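Local structure of Non-reducing end beta-L-arabinofuranosidase (Bacteroides thetaiotaomicron, 5MQO) at residues A[26-31]-A[251-256]; A[307-312]-A[392-397]; A[473-476]-A[481-484]. The protein is a family GH127 glycoside hydrolase of a gut bacterium, probably an aceric acidase acting in the breakdown of complex plant pectin. All blocks are in the same frame, centred on the assembly; numbering follows the deposited sequence.

Contact 1: residues A[26-31]-A[251-256]; sequences TDMSQS and MYRATG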
# COMPACT_ATOMS: atom_id res chain seq x y z
N THR A 26 -2.11 -7.89 -11.47
CA THR A 26 -2.10 -9.29 -11.06
C THR A 26 -3.35 -10.06 -11.47
O THR A 26 -4.48 -9.70 -11.15
CB THR A 26 -1.81 -9.49 -9.55
OG1 THR A 26 -2.57 -8.57 -8.77
CG2 THR A 26 -0.33 -9.25 -9.28
N ASP A 27 -3.10 -11.20 -12.11
CA ASP A 27 -4.10 -11.92 -12.79
C ASP A 27 -4.47 -13.24 -12.12
O ASP A 27 -3.97 -14.29 -12.50
CB ASP A 27 -3.56 -12.17 -14.18
CG ASP A 27 -4.57 -12.78 -15.08
OD1 ASP A 27 -5.77 -12.68 -14.76
OD2 ASP A 27 -4.13 -13.33 -16.11
N MET A 28 -5.40 -13.18 -11.16
CA MET A 28 -6.00 -14.38 -10.55
C MET A 28 -7.21 -14.92 -11.36
O MET A 28 -8.02 -15.70 -10.87
CB MET A 28 -6.39 -14.08 -9.10
CG MET A 28 -5.19 -13.72 -8.25
SD MET A 28 -5.34 -13.48 -6.47
CE MET A 28 -6.42 -14.80 -6.05
N SER A 29 -7.31 -14.55 -12.63
CA SER A 29 -8.46 -14.88 -13.45
C SER A 29 -8.64 -16.39 -13.70
O SER A 29 -9.76 -16.84 -13.84
CB SER A 29 -8.38 -14.11 -14.76
OG SER A 29 -7.25 -14.54 -15.50
N GLN A 30 -7.54 -17.15 -13.75
CA GLN A 30 -7.55 -18.63 -13.85
C GLN A 30 -7.29 -19.33 -12.52
O GLN A 30 -7.18 -20.55 -12.50
CB GLN A 30 -6.44 -19.13 -14.81
CG GLN A 30 -6.33 -18.41 -16.14
CD GLN A 30 -7.46 -18.75 -17.08
OE1 GLN A 30 -7.56 -19.88 -17.54
NE2 GLN A 30 -8.33 -17.77 -17.37
N SER A 31 -7.16 -18.59 -11.43
CA SER A 31 -6.71 -19.20 -10.18
C SER A 31 -7.86 -19.97 -9.54
O SER A 31 -8.92 -19.42 -9.38
CB SER A 31 -6.15 -18.13 -9.26
OG SER A 31 -5.03 -17.52 -9.86
N MET A 251 4.45 -15.42 -12.85
CA MET A 251 4.93 -16.05 -14.07
C MET A 251 4.20 -17.32 -14.40
O MET A 251 3.96 -17.58 -15.58
CB MET A 251 6.41 -16.32 -14.02
CG MET A 251 7.19 -15.18 -14.61
SD MET A 251 7.10 -15.23 -16.41
CE MET A 251 8.07 -13.77 -16.70
N TYR A 252 3.83 -18.09 -13.38
CA TYR A 252 2.97 -19.27 -13.61
C TYR A 252 1.63 -18.83 -14.17
O TYR A 252 1.19 -19.33 -15.19
CB TYR A 252 2.76 -20.07 -12.33
CG TYR A 252 1.61 -21.05 -12.37
CD1 TYR A 252 1.68 -22.23 -13.11
CD2 TYR A 252 0.46 -20.81 -11.62
CE1 TYR A 252 0.62 -23.14 -13.12
CE2 TYR A 252 -0.60 -21.70 -11.62
CZ TYR A 252 -0.53 -22.87 -12.37
OH TYR A 252 -1.62 -23.72 -12.32
N ARG A 253 1.02 -17.86 -13.51
CA ARG A 253 -0.15 -17.17 -14.04
C ARG A 253 -0.03 -16.74 -15.49
O ARG A 253 -0.97 -16.90 -16.24
CB ARG A 253 -0.51 -15.95 -13.19
CG ARG A 253 -1.22 -16.36 -11.90
CD ARG A 253 -1.23 -15.27 -10.88
NE ARG A 253 -1.73 -15.77 -9.62
CZ ARG A 253 -1.73 -15.05 -8.50
NH1 ARG A 253 -1.27 -13.80 -8.50
NH2 ARG A 253 -2.20 -15.57 -7.37
N ALA A 254 1.12 -16.19 -15.86
CA ALA A 254 1.34 -15.71 -17.22
C ALA A 254 1.72 -16.77 -18.26
O ALA A 254 1.57 -16.50 -19.45
CB ALA A 254 2.37 -14.61 -17.22
N THR A 255 2.22 -17.93 -17.85
CA THR A 255 2.71 -18.94 -18.81
C THR A 255 2.03 -20.30 -18.74
O THR A 255 2.11 -21.04 -19.70
CB THR A 255 4.20 -19.22 -18.59
OG1 THR A 255 4.42 -19.66 -17.24
CG2 THR A 255 5.04 -17.98 -18.89
N GLY A 256 1.40 -20.64 -17.61
CA GLY A 256 0.81 -21.95 -17.40
C GLY A 256 1.84 -23.01 -17.07
O GLY A 256 1.53 -24.20 -17.03

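Contact 2: residues A[307-312]-A[392-397]; sequences VADVYA and NWRMLE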
# COMPACT_ATOMS: atom_id res chain seq x y z
N VAL A 307 2.61 -15.98 -0.11
CA VAL A 307 1.89 -17.17 0.34
C VAL A 307 0.41 -17.16 -0.08
O VAL A 307 -0.15 -18.19 -0.44
CB VAL A 307 2.07 -17.37 1.86
CG1 VAL A 307 1.13 -18.44 2.43
CG2 VAL A 307 3.52 -17.76 2.15
N ALA A 308 -0.22 -15.98 -0.02
CA ALA A 308 -1.59 -15.82 -0.45
C ALA A 308 -1.71 -16.11 -1.91
O ALA A 308 -2.67 -16.75 -2.35
CB ALA A 308 -2.07 -14.42 -0.17
N ASP A 309 -0.72 -15.65 -2.67
CA ASP A 309 -0.61 -16.00 -4.08
C ASP A 309 -0.48 -17.51 -4.34
O ASP A 309 -1.13 -18.04 -5.25
CB ASP A 309 0.54 -15.21 -4.74
CG ASP A 309 0.07 -13.91 -5.35
OD1 ASP A 309 -1.14 -13.81 -5.66
OD2 ASP A 309 0.91 -13.00 -5.53
N VAL A 310 0.31 -18.22 -3.54
CA VAL A 310 0.35 -19.69 -3.65
C VAL A 310 -0.98 -20.28 -3.26
O VAL A 310 -1.48 -21.16 -3.98
CB VAL A 310 1.50 -20.33 -2.84
CG1 VAL A 310 1.36 -21.86 -2.78
CG2 VAL A 310 2.83 -19.91 -3.46
N TYR A 311 -1.59 -19.77 -2.18
CA TYR A 311 -2.91 -20.26 -1.77
C TYR A 311 -3.94 -20.11 -2.90
O TYR A 311 -4.74 -21.01 -3.12
CB TYR A 311 -3.42 -19.59 -0.49
CG TYR A 311 -4.82 -20.05 -0.22
CD1 TYR A 311 -5.07 -21.29 0.37
CD2 TYR A 311 -5.91 -19.29 -0.67
CE1 TYR A 311 -6.38 -21.73 0.56
CE2 TYR A 311 -7.21 -19.72 -0.49
CZ TYR A 311 -7.44 -20.93 0.13
OH TYR A 311 -8.74 -21.29 0.26
N ALA A 312 -3.90 -18.99 -3.61
CA ALA A 312 -4.82 -18.76 -4.74
C ALA A 312 -4.83 -19.90 -5.75
O ALA A 312 -5.86 -20.16 -6.37
CB ALA A 312 -4.47 -17.47 -5.45
N ASN A 392 -2.85 -7.39 1.56
CA ASN A 392 -4.29 -7.25 1.72
C ASN A 392 -5.04 -7.37 0.39
O ASN A 392 -6.20 -7.79 0.35
CB ASN A 392 -4.63 -5.95 2.43
CG ASN A 392 -4.54 -6.08 3.91
OD1 ASN A 392 -5.53 -6.35 4.59
ND2 ASN A 392 -3.35 -5.93 4.44
N TRP A 393 -4.37 -6.97 -0.69
CA TRP A 393 -4.97 -7.06 -1.98
C TRP A 393 -5.15 -8.52 -2.38
O TRP A 393 -6.20 -8.86 -2.88
CB TRP A 393 -4.18 -6.29 -3.01
CG TRP A 393 -4.84 -6.32 -4.34
CD1 TRP A 393 -4.54 -7.14 -5.39
CD2 TRP A 393 -5.97 -5.54 -4.74
NE1 TRP A 393 -5.38 -6.89 -6.43
CE2 TRP A 393 -6.27 -5.91 -6.06
CE3 TRP A 393 -6.74 -4.56 -4.12
CZ2 TRP A 393 -7.31 -5.34 -6.77
CZ3 TRP A 393 -7.78 -3.97 -4.84
CH2 TRP A 393 -8.06 -4.38 -6.15
N ARG A 394 -4.16 -9.37 -2.14
CA ARG A 394 -4.27 -10.80 -2.42
C ARG A 394 -5.35 -11.44 -1.55
O ARG A 394 -6.18 -12.23 -2.04
CB ARG A 394 -2.95 -11.51 -2.18
CG ARG A 394 -2.02 -11.57 -3.37
CD ARG A 394 -1.50 -10.22 -3.75
NE ARG A 394 -0.48 -10.30 -4.78
CZ ARG A 394 -0.09 -9.27 -5.52
NH1 ARG A 394 -0.59 -8.05 -5.34
NH2 ARG A 394 0.83 -9.46 -6.45
N MET A 395 -5.37 -11.07 -0.28
CA MET A 395 -6.42 -11.57 0.62
C MET A 395 -7.83 -11.17 0.15
O MET A 395 -8.76 -11.98 0.21
CB MET A 395 -6.16 -11.14 2.06
CG MET A 395 -4.86 -11.70 2.63
SD MET A 395 -4.82 -13.48 2.91
CE MET A 395 -5.97 -13.60 4.27
N LEU A 396 -7.99 -9.95 -0.33
CA LEU A 396 -9.23 -9.56 -0.98
C LEU A 396 -9.60 -10.52 -2.12
O LEU A 396 -10.71 -11.06 -2.13
CB LEU A 396 -9.17 -8.13 -1.51
CG LEU A 396 -10.43 -7.57 -2.20
CD1 LEU A 396 -11.60 -7.45 -1.22
CD2 LEU A 396 -10.10 -6.22 -2.82
N GLU A 397 -8.67 -10.74 -3.06
CA GLU A 397 -8.98 -11.53 -4.28
C GLU A 397 -9.30 -13.02 -3.94
O GLU A 397 -10.20 -13.61 -4.50
CB GLU A 397 -7.87 -11.39 -5.36
CG GLU A 397 -7.62 -9.93 -5.79
CD GLU A 397 -7.26 -9.72 -7.27
OE1 GLU A 397 -6.36 -10.39 -7.86
OE2 GLU A 397 -7.90 -8.83 -7.87

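Contact 3: residues A[473-476]-A[481-484]; sequences AYTL and IYCN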
# COMPACT_ATOMS: atom_id res chain seq x y z
N ALA A 473 -8.68 0.04 -8.25
CA ALA A 473 -9.97 0.71 -8.10
C ALA A 473 -11.11 -0.27 -8.12
O ALA A 473 -12.03 -0.11 -7.35
CB ALA A 473 -10.16 1.77 -9.16
N TYR A 474 -11.04 -1.30 -8.98
CA TYR A 474 -12.12 -2.28 -9.12
C TYR A 474 -11.59 -3.72 -9.10
O TYR A 474 -10.41 -3.96 -9.35
CB TYR A 474 -12.87 -2.10 -10.46
CG TYR A 474 -13.46 -0.72 -10.77
CD1 TYR A 474 -14.76 -0.37 -10.35
CD2 TYR A 474 -12.76 0.21 -11.53
CE1 TYR A 474 -15.31 0.88 -10.64
CE2 TYR A 474 -13.30 1.45 -11.83
CZ TYR A 474 -14.57 1.79 -11.38
OH TYR A 474 -15.09 3.01 -11.67
N THR A 475 -12.46 -4.68 -8.81
CA THR A 475 -12.21 -6.05 -9.21
C THR A 475 -13.43 -6.61 -9.90
O THR A 475 -14.52 -6.03 -9.84
CB THR A 475 -11.93 -6.94 -7.99
OG1 THR A 475 -12.97 -6.71 -7.03
CG2 THR A 475 -10.55 -6.62 -7.37
N LEU A 476 -13.26 -7.76 -10.52
CA LEU A 476 -14.38 -8.47 -11.17
C LEU A 476 -14.59 -9.84 -10.55
O LEU A 476 -13.72 -10.37 -9.85
CB LEU A 476 -14.08 -8.67 -12.66
CG LEU A 476 -13.44 -7.51 -13.43
CD1 LEU A 476 -12.89 -7.99 -14.76
CD2 LEU A 476 -14.44 -6.37 -13.63
N ILE A 481 -19.25 -6.49 -10.96
CA ILE A 481 -18.14 -5.55 -10.79
C ILE A 481 -18.14 -4.87 -9.40
O ILE A 481 -19.16 -4.36 -8.94
CB ILE A 481 -18.25 -4.44 -11.85
CG1 ILE A 481 -18.19 -5.09 -13.24
CG2 ILE A 481 -17.18 -3.35 -11.65
CD1 ILE A 481 -18.43 -4.14 -14.38
N TYR A 482 -16.96 -4.82 -8.79
CA TYR A 482 -16.80 -4.29 -7.43
C TYR A 482 -16.08 -2.95 -7.42
O TYR A 482 -14.98 -2.84 -7.98
CB TYR A 482 -16.01 -5.29 -6.60
CG TYR A 482 -16.70 -6.61 -6.44
CD1 TYR A 482 -16.73 -7.54 -7.49
CD2 TYR A 482 -17.34 -6.95 -5.24
CE1 TYR A 482 -17.36 -8.77 -7.35
CE2 TYR A 482 -17.98 -8.18 -5.10
CZ TYR A 482 -18.00 -9.08 -6.15
OH TYR A 482 -18.62 -10.29 -6.01
N CYS A 483 -16.69 -1.94 -6.79
CA CYS A 483 -16.00 -0.67 -6.59
C CYS A 483 -15.25 -0.72 -5.25
O CYS A 483 -15.86 -0.65 -4.18
CB CYS A 483 -16.97 0.52 -6.64
SG CYS A 483 -18.02 0.54 -8.12
N ASN A 484 -13.92 -0.81 -5.34
CA ASN A 484 -13.06 -0.91 -4.20
C ASN A 484 -12.40 0.40 -3.77
O ASN A 484 -12.47 0.76 -2.60
CB ASN A 484 -12.02 -1.98 -4.48
CG ASN A 484 -12.63 -3.36 -4.49
OD1 ASN A 484 -13.25 -3.75 -3.53
ND2 ASN A 484 -12.45 -4.09 -5.58

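Contact 1: residues A[26-31]-A[251-256]
R253 leaves the end of helix 243-255 and runs along the backbone of loop 26-31 at D27. R253 CB starts the contact 3.9 Å from D27 O. With chi1 at -77°, R253 CG sits beside R253's own backbone N and lies 3.5 Å from the same D27 O. The chain is extended from CG to NE, which carries CD past the carbonyl oxygen. R253 CD to D27 O is the closest approach between the two segments, at 3.3 Å. R253 NE then passes S31 OG at 3.7 Å, too far for a bond. Both groups turn to E313 instead, which makes a salt bridge with R253 NE and a hydrogen bond with S31 OG.

Helix 243-255 belongs to the helical catalytic domain, which is of the six-hairpin class. Loop 26-31 lies near the start of the modelled chain, ahead of strand 37-38, and it rests against this helical body. M28 to S31 form a type I beta turn, closed by S31 N to M28 O at 3.1 Å. An Asx turn overlaps it: D27 OD1 accepts from S29 N at 3.2 Å, from above the carboxylate plane.

At the tip, M28 lies alongside R253 and points the same way. M28 CG packs over one face of the guanidinium, nearer its rim, with R253 NH2 3.6 Å from that carbon. M28 SD follows at 3.9 Å from R253 NH2. T26 adds a loose contact at NH1. Acidic groups ring the guanidinium: besides E313, D309 forms a salt bridge with NH2 and E250 with NH1. E250 also accepts a hydrogen bond from the backbone N of D27.

Contact 2: residues A[307-312]-A[392-397]
R394 and D309 are joined by a buried salt bridge between two helices. R394 NE donates to D309 OD2 at 3.1 Å, with a nearly straight N-H...O angle of 173°. The oxygen lies in the guanidinium plane, at its edge. The carboxylate is tilted: its plane is 58° from that of the guanidinium, and D309 OD2 is met from above it. R394 CG lies 3.3 Å from D309 OD1. A bend at chi2 then turns CD and NE of R394 so that NE reaches OD2. Beside the bridge, A308 CB touches R394 CB at 3.6 Å. A308 CB also packs on M395 SD at 4.2 Å.

The small A308 sits where helices 297-314 and 382-399 run side by side. The axes of segments 307-312 and 392-397 come within 9.2 Å and point almost the same way, 18° apart. This is consistent with an (alpha/alpha)6 barrel, where helices of the same layer run parallel.

In the next shell, D309 OD1 forms a salt bridge with R253. The carboxylate is thus held through both oxygens, which would probably favour its charged form. M246 of helix 243-255 packs on both D309 and R394, and T26 packs on R394.

Contact 3: residues A[473-476]-A[481-484]
T475 and Y482 face each other in the beta hairpin of strands 474-477 and 480-483, part of a five-stranded mixed sheet. The short strand segments 474-476 and 481-483 are antiparallel, at 159°.

Backbone hydrogen bonds set the register. T475 and Y482 are the hydrogen-bonded pair: Y482 N gives to T475 O at 2.9 Å, and T475 N gives to Y482 O at 3.2 Å. Y474 with C483 and L476 with I481 are non-hydrogen-bonded pairs. Beyond the strand end, N484 N donates to A473 O at 2.8 Å. Y474 CA adds a CA-H...O contact to Y482 O.

One polar side-chain bond crosses the hairpin. The chi1 of 50° places T475 OG1 between its own N and carbonyl carbon, where it accepts from N484 ND2 at 3.0 Å. OG1 lies in the amide plane of N484, and the two side chains meet at about a right angle. N484 OD1 is hydrogen-bonded to Y560 OH, so both ends of the amide are used. This bond lies on the face of T475 and Y482, and T475 there packs against W393 and E397 of helix 382-399. The ring of Y482 has the oxygen T475 O at its edge and stacks on F532 of the next strand.

Apolar contacts gather on the other face, with Y474, L476, I481 and C483. It is packed against strand 500-506 through L501 and L503, so the hairpin is sandwiched between a second sheet and the helical domain. L476 and I481 lie side by side, L476 CD2 to I481 CG1 4.0 Å. I481 CG2 touches Y474 CD1. The sulfur of C483 makes an edge-on sulfur-aromatic contact: C483 SG is 3.7 Å from Y474 CE1, and seen from the ring centroid it lies 79° off the normal.

Overall arrangement
Contacts 1 and 2 touch directly, their centres about 13 Å apart. The link is R253 NH2 to D309 OD1, a salt bridge of 2.7 Å. M28 of contact 1 packs between the helices of contact 2, with M28 CE 3.4 Å from A312 CB and M28 SD 3.5 Å from E397 CB. Helix 382-399 then leads on to contact 3, whose centre is about 16 Å from that of contact 2. There T475 CG2 lies 3.5 Å from both W393 CZ2 and E397 OE2. Contacts 1 and 3 do not touch; their nearest atoms are about 8 Å apart.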